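Long-range contacts in uncharacterized metalloprotein (Deinococcus radiodurans, PDB 3GG7), which binds manganese and, as a member of the TatD-type family of metal-dependent hydrolases, probably cleaves ester bonds: residues T81-E86 against G118-I123; A128-L133 against V154-R159. All blocks are in the same frame, centred on the assembly; numbering follows the deposited sequence.

Interaction 1. Residues T81-E86 against G118-I123; sequences TRFVGE and GRILSI. With MN (manganese (II) ion), chain B.
Val84 and Ile120 bind each other through the backbone: Val84 N donates to Ile120 O over 2.8 Å, almost straight at 174°. Ile120 N to Arg82 O and Ser122 N to Val84 O continue this parallel ladder. Phe83 and Ile120 share one face, Val84 and Leu121 the other, apolar residues suited to buried faces. Ile120 CD1 reaches Phe83 CE1 at 3.8 Å, the two side chains side by side; Leu121 CD2 rests 3.8 Å from Val84 CB. Val84 CG2 meets Arg119 CG at 3.8 Å, the side chains crossing at about a right angle. A bend at chi2 (-68°) sets Arg119 CD beside the carbonyls of Thr81 and Arg82, and NE makes a weak bond to Thr81 O, 2.8 Å; NH1 bonds Gly118 O and His116 O, NH2 Leu78 O. An alanine at Arg119 would probably leave the carbonyls of Thr81, Gly118, His116 and Leu78 without this guanidinium and open a gap beside Val84 CG2. A CB on Gly85 would clash with Ser122 CB. After a cis peptide, the extended Glu86 gives one carboxylate oxygen, OE1, to manganese at 2.1 Å, with His7, His9, Asp196 and a water; OE2 accepts from that water and is hydrogen-bonded to His124. Ser122 OG bonds His7, a second-shell grip. In the TIM barrel, helix 99-115 links these strands and packs on Val84 and Leu121; helix 227-243 touches Phe83 and Ile120, and strand 143-148 adjoins 119-124.

Interaction 2. Residues A128-L133 against V154-R159; sequences AESEVL and VTELRR. With SO4 (sulfate ion), chain D.
Ser130 OG is held from two quarters: it donates to Glu156 OE2 over a short 2.6 Å and accepts a bond from a water at 2.7 Å. The carboxylate oxygen is met on its anti side, 16° out of the carboxylate plane. A serine suits this place: its hydroxyl can donate and accept at once. That water also accepts from Arg159 NH1, 3.0 Å away at the guanidinium edge and in its plane, bridging the two helices. Glu156, its CG anti to the carbonyl carbon (chi1 -74°), extends toward the start of helix 129-138, while OE1 bonds Ser153. Glu129 OE1 lies 4.2 Å from Glu156 OE2; these like charges would tend to raise the proton affinity of the acids, an effect probably offset by the Ser130 hydroxyl at Glu156 and Arg127 N at Glu129.

Leu133 and Arg159 run alongside one another in opposite senses. Leu133 CB lies over one face of the Arg159 guanidinium, nearer its rim than its centre and 3.5 Å from Arg159 NH1, and Leu133 CD1 comes to 3.4 Å from Glu156 O. Arginine serves here because its aliphatic stem packs on the leucine while its charged end makes a salt bridge to Glu137 and a hydrogen bond to Asn134. A sulfate, probably from the crystallisation liquor, is held by Val154 N, Thr155 N and Thr155 OG1. Segments 129-133 and 154-159 run in nearly the same direction, 14° between their axes, on successive outer helices of the barrel; helix 99-115 touches Ala128 and Glu131, and helix 177-185 packs against Val154 and Leu157.

Overall arrangement
From the N terminus, the chain passes strand 4-8, which carries His7 with His9 just beyond it, before reaching 81-86. Interaction 1 then closes a loop of 31 residues, mostly helix 99-115, completing a beta-alpha-beta unit. Strand 119-124 is followed after a short loop by helix 129-138, where interaction 2 opens; it closes 20 residues later, after strand 143-148, on helix 154-162. The loops therefore follow in series, neither nesting nor crossing. Their centres lie 19 Å apart, yet Ile123 CG2 packs on Val132 CG1 at 3.8 Å. Interaction 1 joins neighbouring barrel strands beside the manganese; interaction 2 ties together the two helices that follow strands 119-124 and 143-148.

Interaction 1. Residues T81-E86 against G118-I123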
loop_
_atom_site.group_PDB
_atom_site.type_symbol
_atom_site.label_atom_id
_atom_site.label_comp_id
_atom_site.label_asym_id
_atom_site.label_seq_id
_atom_site.Cartn_x
_atom_site.Cartn_y
_atom_site.Cartn_z
ATOM N N THR A 81 1.304 11.228 11.253
ATOM C CA THR A 81 0.486 10.226 10.580
ATOM C C THR A 81 0.632 8.859 11.196
ATOM O O THR A 81 1.705 8.512 11.693
ATOM C CB THR A 81 0.780 10.155 9.040
ATOM O OG1 THR A 81 -0.115 9.210 8.437
ATOM C CG2 THR A 81 2.219 9.762 8.761
ATOM N N ARG A 82 -0.439 8.078 11.097
ATOM C CA ARG A 82 -0.403 6.676 11.509
ATOM C C ARG A 82 -0.041 5.749 10.354
ATOM O O ARG A 82 0.118 4.541 10.561
ATOM C CB ARG A 82 -1.716 6.272 12.188
ATOM C CG ARG A 82 -2.919 6.104 11.347
ATOM C CD ARG A 82 -4.238 5.964 12.204
ATOM N NE ARG A 82 -4.557 7.121 13.061
ATOM C CZ ARG A 82 -4.804 7.085 14.382
ATOM N NH1 ARG A 82 -4.793 5.943 15.072
ATOM N NH2 ARG A 82 -5.056 8.204 15.044
ATOM N N PHE A 83 0.106 6.293 9.132
ATOM C CA PHE A 83 0.290 5.486 7.933
ATOM C C PHE A 83 1.604 5.822 7.260
ATOM O O PHE A 83 1.919 7.006 7.042
ATOM C CB PHE A 83 -0.824 5.710 6.911
ATOM C CG PHE A 83 -2.222 5.567 7.478
ATOM C CD1 PHE A 83 -2.777 4.305 7.702
ATOM C CD2 PHE A 83 -2.990 6.689 7.737
ATOM C CE1 PHE A 83 -4.068 4.205 8.208
ATOM C CE2 PHE A 83 -4.266 6.585 8.243
ATOM C CZ PHE A 83 -4.805 5.312 8.454
ATOM N N VAL A 84 2.360 4.779 6.930
ATOM C CA VAL A 84 3.653 4.888 6.235
ATOM C C VAL A 84 3.543 4.153 4.907
ATOM O O VAL A 84 3.153 2.990 4.867
ATOM C CB VAL A 84 4.815 4.333 7.104
ATOM C CG1 VAL A 84 6.094 4.083 6.280
ATOM C CG2 VAL A 84 5.055 5.354 8.242
ATOM N N GLY A 85 3.853 4.825 3.800
ATOM C CA GLY A 85 3.859 4.205 2.478
ATOM C C GLY A 85 3.876 5.296 1.424
ATOM O O GLY A 85 3.459 6.423 1.702
ATOM N N GLU A 86 4.360 4.999 0.208
ATOM C CA GLU A 86 4.845 3.681 -0.184
ATOM C C GLU A 86 6.309 3.527 0.218
ATOM O O GLU A 86 7.135 4.417 -0.017
ATOM C CB GLU A 86 4.711 3.559 -1.705
ATOM C CG GLU A 86 5.130 2.207 -2.254
ATOM C CD GLU A 86 4.553 1.900 -3.610
ATOM O OE1 GLU A 86 3.857 2.777 -4.195
ATOM O OE2 GLU A 86 4.787 0.770 -4.083
ATOM N N GLY A 118 5.266 2.318 16.291
ATOM C CA GLY A 118 4.692 1.450 15.264
ATOM C C GLY A 118 3.757 2.214 14.342
ATOM O O GLY A 118 3.117 3.179 14.746
ATOM N N ARG A 119 3.703 1.777 13.089
ATOM C CA ARG A 119 2.817 2.375 12.079
ATOM C C ARG A 119 2.183 1.288 11.216
ATOM O O ARG A 119 2.657 0.136 11.179
ATOM C CB ARG A 119 3.621 3.333 11.164
ATOM C CG ARG A 119 4.193 4.567 11.855
ATOM C CD ARG A 119 3.074 5.492 12.283
ATOM N NE ARG A 119 3.508 6.765 12.836
ATOM C CZ ARG A 119 3.819 6.974 14.112
ATOM N NH1 ARG A 119 3.867 5.965 14.982
ATOM N NH2 ARG A 119 4.163 8.187 14.520
ATOM N N ILE A 120 1.127 1.661 10.510
ATOM C CA ILE A 120 0.512 0.835 9.485
ATOM C C ILE A 120 1.307 1.114 8.207
ATOM O O ILE A 120 1.415 2.268 7.784
ATOM C CB ILE A 120 -0.968 1.186 9.312
ATOM C CG1 ILE A 120 -1.764 0.794 10.567
ATOM C CG2 ILE A 120 -1.527 0.529 8.056
ATOM C CD1 ILE A 120 -3.149 1.455 10.626
ATOM N N LEU A 121 1.891 0.075 7.618
ATOM C CA LEU A 121 2.847 0.213 6.512
ATOM C C LEU A 121 2.219 -0.336 5.234
ATOM O O LEU A 121 1.686 -1.460 5.229
ATOM C CB LEU A 121 4.112 -0.597 6.804
ATOM C CG LEU A 121 4.607 -0.566 8.246
ATOM C CD1 LEU A 121 5.698 -1.600 8.407
ATOM C CD2 LEU A 121 5.084 0.802 8.613
ATOM N N SER A 122 2.309 0.420 4.138
ATOM C CA SER A 122 1.911 -0.062 2.812
ATOM C C SER A 122 3.190 -0.264 2.008
ATOM O O SER A 122 3.894 0.703 1.638
ATOM C CB SER A 122 0.954 0.907 2.134
ATOM O OG SER A 122 0.511 0.369 0.920
ATOM N N ILE A 123 3.519 -1.528 1.755
ATOM C CA ILE A 123 4.860 -1.935 1.375
ATOM C C ILE A 123 4.938 -2.512 -0.051
ATOM O O ILE A 123 4.142 -3.371 -0.426
ATOM C CB ILE A 123 5.387 -2.983 2.394
ATOM C CG1 ILE A 123 5.473 -2.370 3.777
ATOM C CG2 ILE A 123 6.767 -3.552 1.968
ATOM C CD1 ILE A 123 5.674 -3.426 4.884
HETATM MN MN MN B . 2.150 2.435 -5.396
HETATM O O HOH W 1 3.076 1.064 -6.585
#

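Interaction 2. Residues A128-L133 against V154-R159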
loop_
_atom_site.group_PDB
_atom_site.type_symbol
_atom_site.label_atom_id
_atom_site.label_comp_id
_atom_site.label_asym_id
_atom_site.label_seq_id
_atom_site.Cartn_x
_atom_site.Cartn_y
_atom_site.Cartn_z
ATOM N N ALA A 128 11.434 -8.806 -4.624
ATOM C CA ALA A 128 12.216 -8.690 -3.410
ATOM C C ALA A 128 11.422 -9.157 -2.195
ATOM O O ALA A 128 11.642 -8.714 -1.088
ATOM C CB ALA A 128 12.677 -7.245 -3.234
ATOM N N GLU A 129 10.511 -10.103 -2.423
ATOM C CA GLU A 129 9.579 -10.508 -1.402
ATOM C C GLU A 129 10.310 -11.133 -0.208
ATOM O O GLU A 129 10.038 -10.767 0.951
ATOM C CB GLU A 129 8.509 -11.435 -2.000
ATOM C CG GLU A 129 7.634 -10.788 -3.087
ATOM C CD GLU A 129 8.203 -10.849 -4.503
ATOM O OE1 GLU A 129 9.306 -11.428 -4.649
ATOM O OE2 GLU A 129 7.554 -10.312 -5.455
ATOM N N SER A 130 11.234 -12.065 -0.480
ATOM C CA SER A 130 11.974 -12.692 0.607
ATOM C C SER A 130 12.800 -11.690 1.410
ATOM O O SER A 130 12.891 -11.790 2.631
ATOM C CB SER A 130 12.868 -13.811 0.057
ATOM O OG SER A 130 12.079 -14.957 -0.235
ATOM N N GLU A 131 13.361 -10.685 0.725
ATOM C CA GLU A 131 14.182 -9.688 1.403
ATOM C C GLU A 131 13.313 -8.760 2.241
ATOM O O GLU A 131 13.672 -8.402 3.347
ATOM C CB GLU A 131 15.024 -8.882 0.408
ATOM C CG GLU A 131 16.122 -9.702 -0.325
ATOM C CD GLU A 131 15.593 -10.756 -1.280
ATOM O OE1 GLU A 131 14.644 -10.478 -2.055
ATOM O OE2 GLU A 131 16.150 -11.899 -1.268
ATOM N N VAL A 132 12.154 -8.394 1.710
ATOM C CA VAL A 132 11.196 -7.596 2.498
ATOM C C VAL A 132 10.784 -8.354 3.771
ATOM O O VAL A 132 10.782 -7.796 4.864
ATOM C CB VAL A 132 9.976 -7.154 1.662
ATOM C CG1 VAL A 132 8.838 -6.650 2.573
ATOM C CG2 VAL A 132 10.411 -6.057 0.663
ATOM N N LEU A 133 10.486 -9.643 3.612
ATOM C CA LEU A 133 10.091 -10.444 4.764
ATOM C C LEU A 133 11.217 -10.582 5.782
ATOM O O LEU A 133 10.965 -10.542 6.985
ATOM C CB LEU A 133 9.574 -11.807 4.323
ATOM C CG LEU A 133 8.282 -11.788 3.499
ATOM C CD1 LEU A 133 7.833 -13.171 3.127
ATOM C CD2 LEU A 133 7.191 -11.072 4.252
ATOM N N VAL A 154 3.846 -18.494 -3.822
ATOM C CA VAL A 154 2.950 -18.951 -2.755
ATOM C C VAL A 154 3.719 -19.364 -1.509
ATOM O O VAL A 154 3.232 -19.159 -0.399
ATOM C CB VAL A 154 2.063 -20.127 -3.206
ATOM C CG1 VAL A 154 1.140 -20.558 -2.043
ATOM C CG2 VAL A 154 1.274 -19.742 -4.410
ATOM N N THR A 155 4.905 -19.950 -1.694
ATOM C CA THR A 155 5.795 -20.230 -0.581
ATOM C C THR A 155 6.078 -18.979 0.242
ATOM O O THR A 155 5.994 -18.992 1.464
ATOM C CB THR A 155 7.157 -20.785 -1.040
ATOM O OG1 THR A 155 6.943 -21.986 -1.781
ATOM C CG2 THR A 155 8.051 -21.086 0.160
ATOM N N GLU A 156 6.445 -17.900 -0.434
ATOM C CA GLU A 156 6.720 -16.649 0.269
ATOM C C GLU A 156 5.462 -16.032 0.901
ATOM O O GLU A 156 5.549 -15.392 1.960
ATOM C CB GLU A 156 7.386 -15.647 -0.688
ATOM C CG GLU A 156 8.837 -15.983 -0.984
ATOM C CD GLU A 156 9.352 -15.366 -2.268
ATOM O OE1 GLU A 156 8.711 -15.548 -3.325
ATOM O OE2 GLU A 156 10.408 -14.710 -2.218
ATOM N N LEU A 157 4.318 -16.217 0.253
ATOM C CA LEU A 157 3.044 -15.726 0.770
ATOM C C LEU A 157 2.709 -16.419 2.090
ATOM O O LEU A 157 2.300 -15.768 3.061
ATOM C CB LEU A 157 1.925 -15.929 -0.254
ATOM C CG LEU A 157 0.503 -15.625 0.232
ATOM C CD1 LEU A 157 0.444 -14.237 0.832
ATOM C CD2 LEU A 157 -0.483 -15.791 -0.908
ATOM N N ARG A 158 2.901 -17.744 2.135
ATOM C CA ARG A 158 2.664 -18.496 3.363
ATOM C C ARG A 158 3.531 -17.931 4.476
ATOM O O ARG A 158 3.075 -17.736 5.588
ATOM C CB ARG A 158 2.926 -19.999 3.151
ATOM N N ARG A 159 4.782 -17.611 4.165
ATOM C CA ARG A 159 5.665 -17.015 5.160
ATOM C C ARG A 159 5.187 -15.620 5.603
ATOM O O ARG A 159 5.228 -15.280 6.790
ATOM C CB ARG A 159 7.100 -16.909 4.634
ATOM C CG ARG A 159 8.073 -16.367 5.635
ATOM C CD ARG A 159 9.495 -16.222 5.085
ATOM N NE ARG A 159 10.311 -15.503 6.044
ATOM C CZ ARG A 159 11.375 -14.748 5.747
ATOM N NH1 ARG A 159 11.771 -14.576 4.494
ATOM N NH2 ARG A 159 12.012 -14.143 6.722
HETATM S S SO4 D . 5.322 -21.172 -5.803
HETATM O O1 SO4 D . 4.921 -22.382 -6.526
HETATM O O2 SO4 D . 4.485 -20.062 -6.271
HETATM O O3 SO4 D . 5.225 -21.351 -4.360
HETATM O O4 SO4 D . 6.705 -20.838 -6.162
HETATM O O HOH W 2 10.892 -15.907 1.940
#